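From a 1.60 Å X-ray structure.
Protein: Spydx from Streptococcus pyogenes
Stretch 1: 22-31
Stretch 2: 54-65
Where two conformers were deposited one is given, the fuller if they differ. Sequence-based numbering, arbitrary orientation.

Stretch 1 22-31: GLWVWGDVDQ
Stretch 2 (54-65) YLDVPLAAKHRQ

How do the two backbones meet? The strand that reaches Gly 27 and the strand through Leu 55 and Val 57 run roughly the same way, their directions 32° apart and their axes no nearer than 9.6 Å, so side chains fill the gap. Beyond Gly 27, whose phi/psi of 80/-142 would jam a CB against the preceding carbonyl, the chains close up: the CA atoms of Val 29 and Leu 59 lie 4.0 Å apart in a single beta bridge. Ala 60 N donates to Asp 28 O (3.0 Å, 169°) and Asp 30 N to Pro 58 O (3.0 Å, 177°), nearly straight bonds on extended backbone at Val 29 (-102/158) and Leu 59 (-102/161).

What fills the space between the strands? Leu 23, Val 25, Leu 55 and Val 57 all point toward the other stretch. Leu 23 (t, p) brings CD2 to 3.8 Å from Leu 55 CD2 and 3.7 Å from Val 57 CG2; Leu 55 is also t, p. Val 57, with chi1 t, places CG1 3.9 Å from Val 29 CG1 and 4.3 Å from Val 25 CG1, both of those valines being m. Val 29 and Leu 59 (m, t) point away overall, yet Val 29 CG1 still comes within 4.4 Å of Leu 59 CD2.

What does the Asp 28 carboxylate bind? Its CA-to-CB bond points toward the other stretch, and its m rotamer, chi2 -34°, lets OD2 accept from Gln 65 N at 3.0 Å, while water 1 lies 2.9 Å from both Asp 28 OD1 and Lys 62 O. His 63 O lies 3.1 Å from Asp 28 OD2, but both are acceptors and form no bond.

What do Asp 30 and Arg 64 hold? Asp 30, chi1 t, accepts a hydrogen bond at OD1 from water 2 (2.8 Å), which accepts from Ala 61 N (2.9 Å). Arg 64 (m, t, m) points away and folds back along its own loop, NH1 donating to Ala 60 O at 3.1 Å.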

# COMPACT_ATOMS: atom_id res chain seq x y z
N GLY A 22 15.62 -18.97 3.93
CA GLY A 22 15.02 -18.59 5.19
C GLY A 22 14.71 -17.11 5.31
O GLY A 22 15.44 -16.26 4.74
N LEU A 23 13.67 -16.81 6.06
CA LEU A 23 13.32 -15.43 6.46
C LEU A 23 13.71 -15.29 7.92
O LEU A 23 13.09 -15.84 8.82
CB LEU A 23 11.83 -15.16 6.30
CG LEU A 23 11.35 -13.75 6.60
CD1 LEU A 23 12.08 -12.76 5.70
CD2 LEU A 23 9.82 -13.58 6.42
N TRP A 24 14.71 -14.46 8.16
CA TRP A 24 15.37 -14.26 9.45
C TRP A 24 14.89 -12.89 9.97
O TRP A 24 15.00 -11.90 9.27
CB TRP A 24 16.89 -14.28 9.27
CG TRP A 24 17.63 -14.11 10.56
CD1 TRP A 24 17.96 -12.93 11.19
CD2 TRP A 24 18.15 -15.16 11.36
NE1 TRP A 24 18.63 -13.23 12.36
CE2 TRP A 24 18.74 -14.59 12.50
CE3 TRP A 24 18.15 -16.58 11.24
CZ2 TRP A 24 19.34 -15.36 13.51
CZ3 TRP A 24 18.74 -17.35 12.23
CH2 TRP A 24 19.33 -16.74 13.36
N VAL A 25 14.26 -12.85 11.15
CA VAL A 25 13.54 -11.67 11.61
C VAL A 25 13.97 -11.20 13.01
O VAL A 25 14.33 -12.00 13.87
CB VAL A 25 12.01 -11.88 11.58
CG1 VAL A 25 11.54 -12.14 10.17
CG2 VAL A 25 11.60 -13.06 12.46
N TRP A 26 13.91 -9.89 13.19
CA TRP A 26 14.14 -9.29 14.49
C TRP A 26 13.35 -8.02 14.66
O TRP A 26 12.51 -7.66 13.81
CB TRP A 26 15.62 -9.12 14.72
CG TRP A 26 16.41 -8.17 13.81
CD1 TRP A 26 16.86 -6.94 14.15
CD2 TRP A 26 16.92 -8.40 12.45
NE1 TRP A 26 17.58 -6.39 13.13
CE2 TRP A 26 17.66 -7.25 12.09
CE3 TRP A 26 16.83 -9.44 11.53
CZ2 TRP A 26 18.29 -7.12 10.85
CZ3 TRP A 26 17.47 -9.30 10.31
CH2 TRP A 26 18.17 -8.14 9.98
N GLY A 27 13.57 -7.30 15.75
CA GLY A 27 12.71 -6.18 16.07
C GLY A 27 11.42 -6.66 16.71
O GLY A 27 11.40 -7.60 17.49
N ASP A 28 10.33 -6.00 16.35
CA ASP A 28 9.05 -6.15 17.08
C ASP A 28 8.24 -7.33 16.55
O ASP A 28 7.07 -7.21 16.25
CB ASP A 28 8.25 -4.84 17.02
CG ASP A 28 8.96 -3.71 17.72
OD1 ASP A 28 9.65 -3.97 18.74
OD2 ASP A 28 8.91 -2.56 17.31
N VAL A 29 8.89 -8.47 16.46
CA VAL A 29 8.31 -9.74 16.07
C VAL A 29 8.09 -10.58 17.35
O VAL A 29 8.72 -10.30 18.39
CB VAL A 29 9.18 -10.48 15.01
CG1 VAL A 29 9.27 -9.69 13.74
CG2 VAL A 29 10.58 -10.77 15.50
N ASP A 30 7.19 -11.54 17.26
CA ASP A 30 6.86 -12.39 18.41
C ASP A 30 8.04 -13.24 18.83
O ASP A 30 8.32 -13.40 20.02
CB ASP A 30 5.63 -13.23 18.09
CG ASP A 30 5.15 -14.01 19.28
OD1 ASP A 30 4.92 -13.36 20.30
OD2 ASP A 30 5.03 -15.21 19.27
N GLN A 31 8.75 -13.79 17.86
CA GLN A 31 9.84 -14.72 18.13
C GLN A 31 11.02 -14.39 17.19
O GLN A 31 11.13 -14.94 16.12
CB GLN A 31 9.37 -16.16 17.88
CG GLN A 31 8.21 -16.53 18.83
CD GLN A 31 8.58 -16.76 20.30
OE1 GLN A 31 7.68 -16.74 21.17
NE2 GLN A 31 9.88 -17.01 20.59
N TYR A 54 4.16 -14.76 -0.50
CA TYR A 54 3.94 -14.11 0.76
C TYR A 54 4.09 -15.09 1.92
O TYR A 54 3.92 -16.31 1.79
CB TYR A 54 2.57 -13.41 0.82
CG TYR A 54 1.37 -14.37 0.84
CD1 TYR A 54 0.74 -14.68 2.03
CD2 TYR A 54 0.95 -15.00 -0.33
CE1 TYR A 54 -0.35 -15.60 2.05
CE2 TYR A 54 -0.11 -15.94 -0.32
CZ TYR A 54 -0.75 -16.21 0.87
OH TYR A 54 -1.79 -17.14 0.89
N LEU A 55 4.42 -14.51 3.07
CA LEU A 55 4.72 -15.25 4.27
C LEU A 55 4.29 -14.37 5.46
O LEU A 55 4.65 -13.18 5.49
CB LEU A 55 6.20 -15.58 4.27
CG LEU A 55 6.74 -16.44 5.39
CD1 LEU A 55 5.94 -17.72 5.62
CD2 LEU A 55 8.18 -16.75 5.03
N ASP A 56 3.53 -14.93 6.41
CA ASP A 56 3.02 -14.22 7.58
C ASP A 56 3.98 -14.35 8.75
O ASP A 56 4.40 -15.49 9.08
CB ASP A 56 1.68 -14.75 8.03
CG ASP A 56 0.59 -14.46 7.04
OD1 ASP A 56 0.77 -13.59 6.14
OD2 ASP A 56 -0.47 -15.10 7.02
N VAL A 57 4.38 -13.22 9.30
CA VAL A 57 5.36 -13.15 10.39
C VAL A 57 4.61 -12.71 11.66
O VAL A 57 4.13 -11.59 11.72
CB VAL A 57 6.46 -12.15 10.12
CG1 VAL A 57 7.44 -12.10 11.31
CG2 VAL A 57 7.25 -12.48 8.81
N PRO A 58 4.50 -13.56 12.68
CA PRO A 58 3.87 -13.14 13.93
C PRO A 58 4.61 -11.96 14.54
O PRO A 58 5.84 -11.93 14.62
CB PRO A 58 3.99 -14.40 14.82
CG PRO A 58 4.04 -15.51 13.85
CD PRO A 58 4.90 -14.98 12.73
N LEU A 59 3.84 -10.98 14.99
CA LEU A 59 4.37 -9.76 15.58
C LEU A 59 4.29 -9.74 17.10
O LEU A 59 3.54 -10.48 17.68
CB LEU A 59 3.64 -8.52 15.06
CG LEU A 59 3.78 -8.23 13.57
CD1 LEU A 59 2.96 -7.02 13.20
CD2 LEU A 59 5.28 -8.05 13.16
N ALA A 60 5.08 -8.88 17.70
CA ALA A 60 5.14 -8.79 19.15
C ALA A 60 3.77 -8.46 19.72
O ALA A 60 3.03 -7.67 19.15
CB ALA A 60 6.11 -7.75 19.54
N ALA A 61 3.50 -8.98 20.91
CA ALA A 61 2.23 -8.73 21.59
C ALA A 61 2.04 -7.27 21.94
O ALA A 61 0.90 -6.79 21.98
CB ALA A 61 2.15 -9.58 22.86
N LYS A 62 3.13 -6.56 22.21
CA LYS A 62 3.09 -5.14 22.50
C LYS A 62 4.25 -4.41 21.82
O LYS A 62 5.29 -5.00 21.54
CB LYS A 62 3.13 -4.91 24.01
CG LYS A 62 4.43 -5.37 24.65
CD LYS A 62 4.21 -6.05 26.00
CE LYS A 62 5.42 -6.87 26.40
NZ LYS A 62 5.30 -8.26 25.88
N HIS A 63 4.07 -3.12 21.57
CA HIS A 63 5.04 -2.21 20.98
C HIS A 63 5.47 -2.63 19.58
O HIS A 63 6.63 -2.98 19.36
CB HIS A 63 6.24 -1.96 21.91
CG HIS A 63 5.83 -1.61 23.31
ND1 HIS A 63 6.10 -2.41 24.40
CD2 HIS A 63 5.16 -0.53 23.80
CE1 HIS A 63 5.61 -1.86 25.50
NE2 HIS A 63 5.04 -0.71 25.16
N ARG A 64 4.52 -2.55 18.67
CA ARG A 64 4.71 -2.88 17.26
C ARG A 64 5.06 -1.64 16.44
O ARG A 64 4.19 -0.96 15.93
CB ARG A 64 3.46 -3.56 16.73
CG ARG A 64 3.28 -4.94 17.20
CD ARG A 64 2.02 -5.64 16.72
NE ARG A 64 0.78 -4.91 17.05
CZ ARG A 64 0.23 -4.91 18.27
NH1 ARG A 64 0.79 -5.57 19.28
NH2 ARG A 64 -0.89 -4.22 18.48
N GLN A 65 6.35 -1.34 16.33
CA GLN A 65 6.84 -0.16 15.65
C GLN A 65 7.74 -0.45 14.47
O GLN A 65 7.73 0.30 13.48
CB GLN A 65 7.61 0.74 16.61
CG GLN A 65 6.73 1.28 17.75
CD GLN A 65 7.54 2.04 18.76
OE1 GLN A 65 8.39 1.45 19.49
NE2 GLN A 65 7.33 3.34 18.81
O HOH W 1 8.12 -5.23 20.87
O HOH W 2 5.22 -11.12 21.91
O HOH W 3 7.78 -13.85 15.14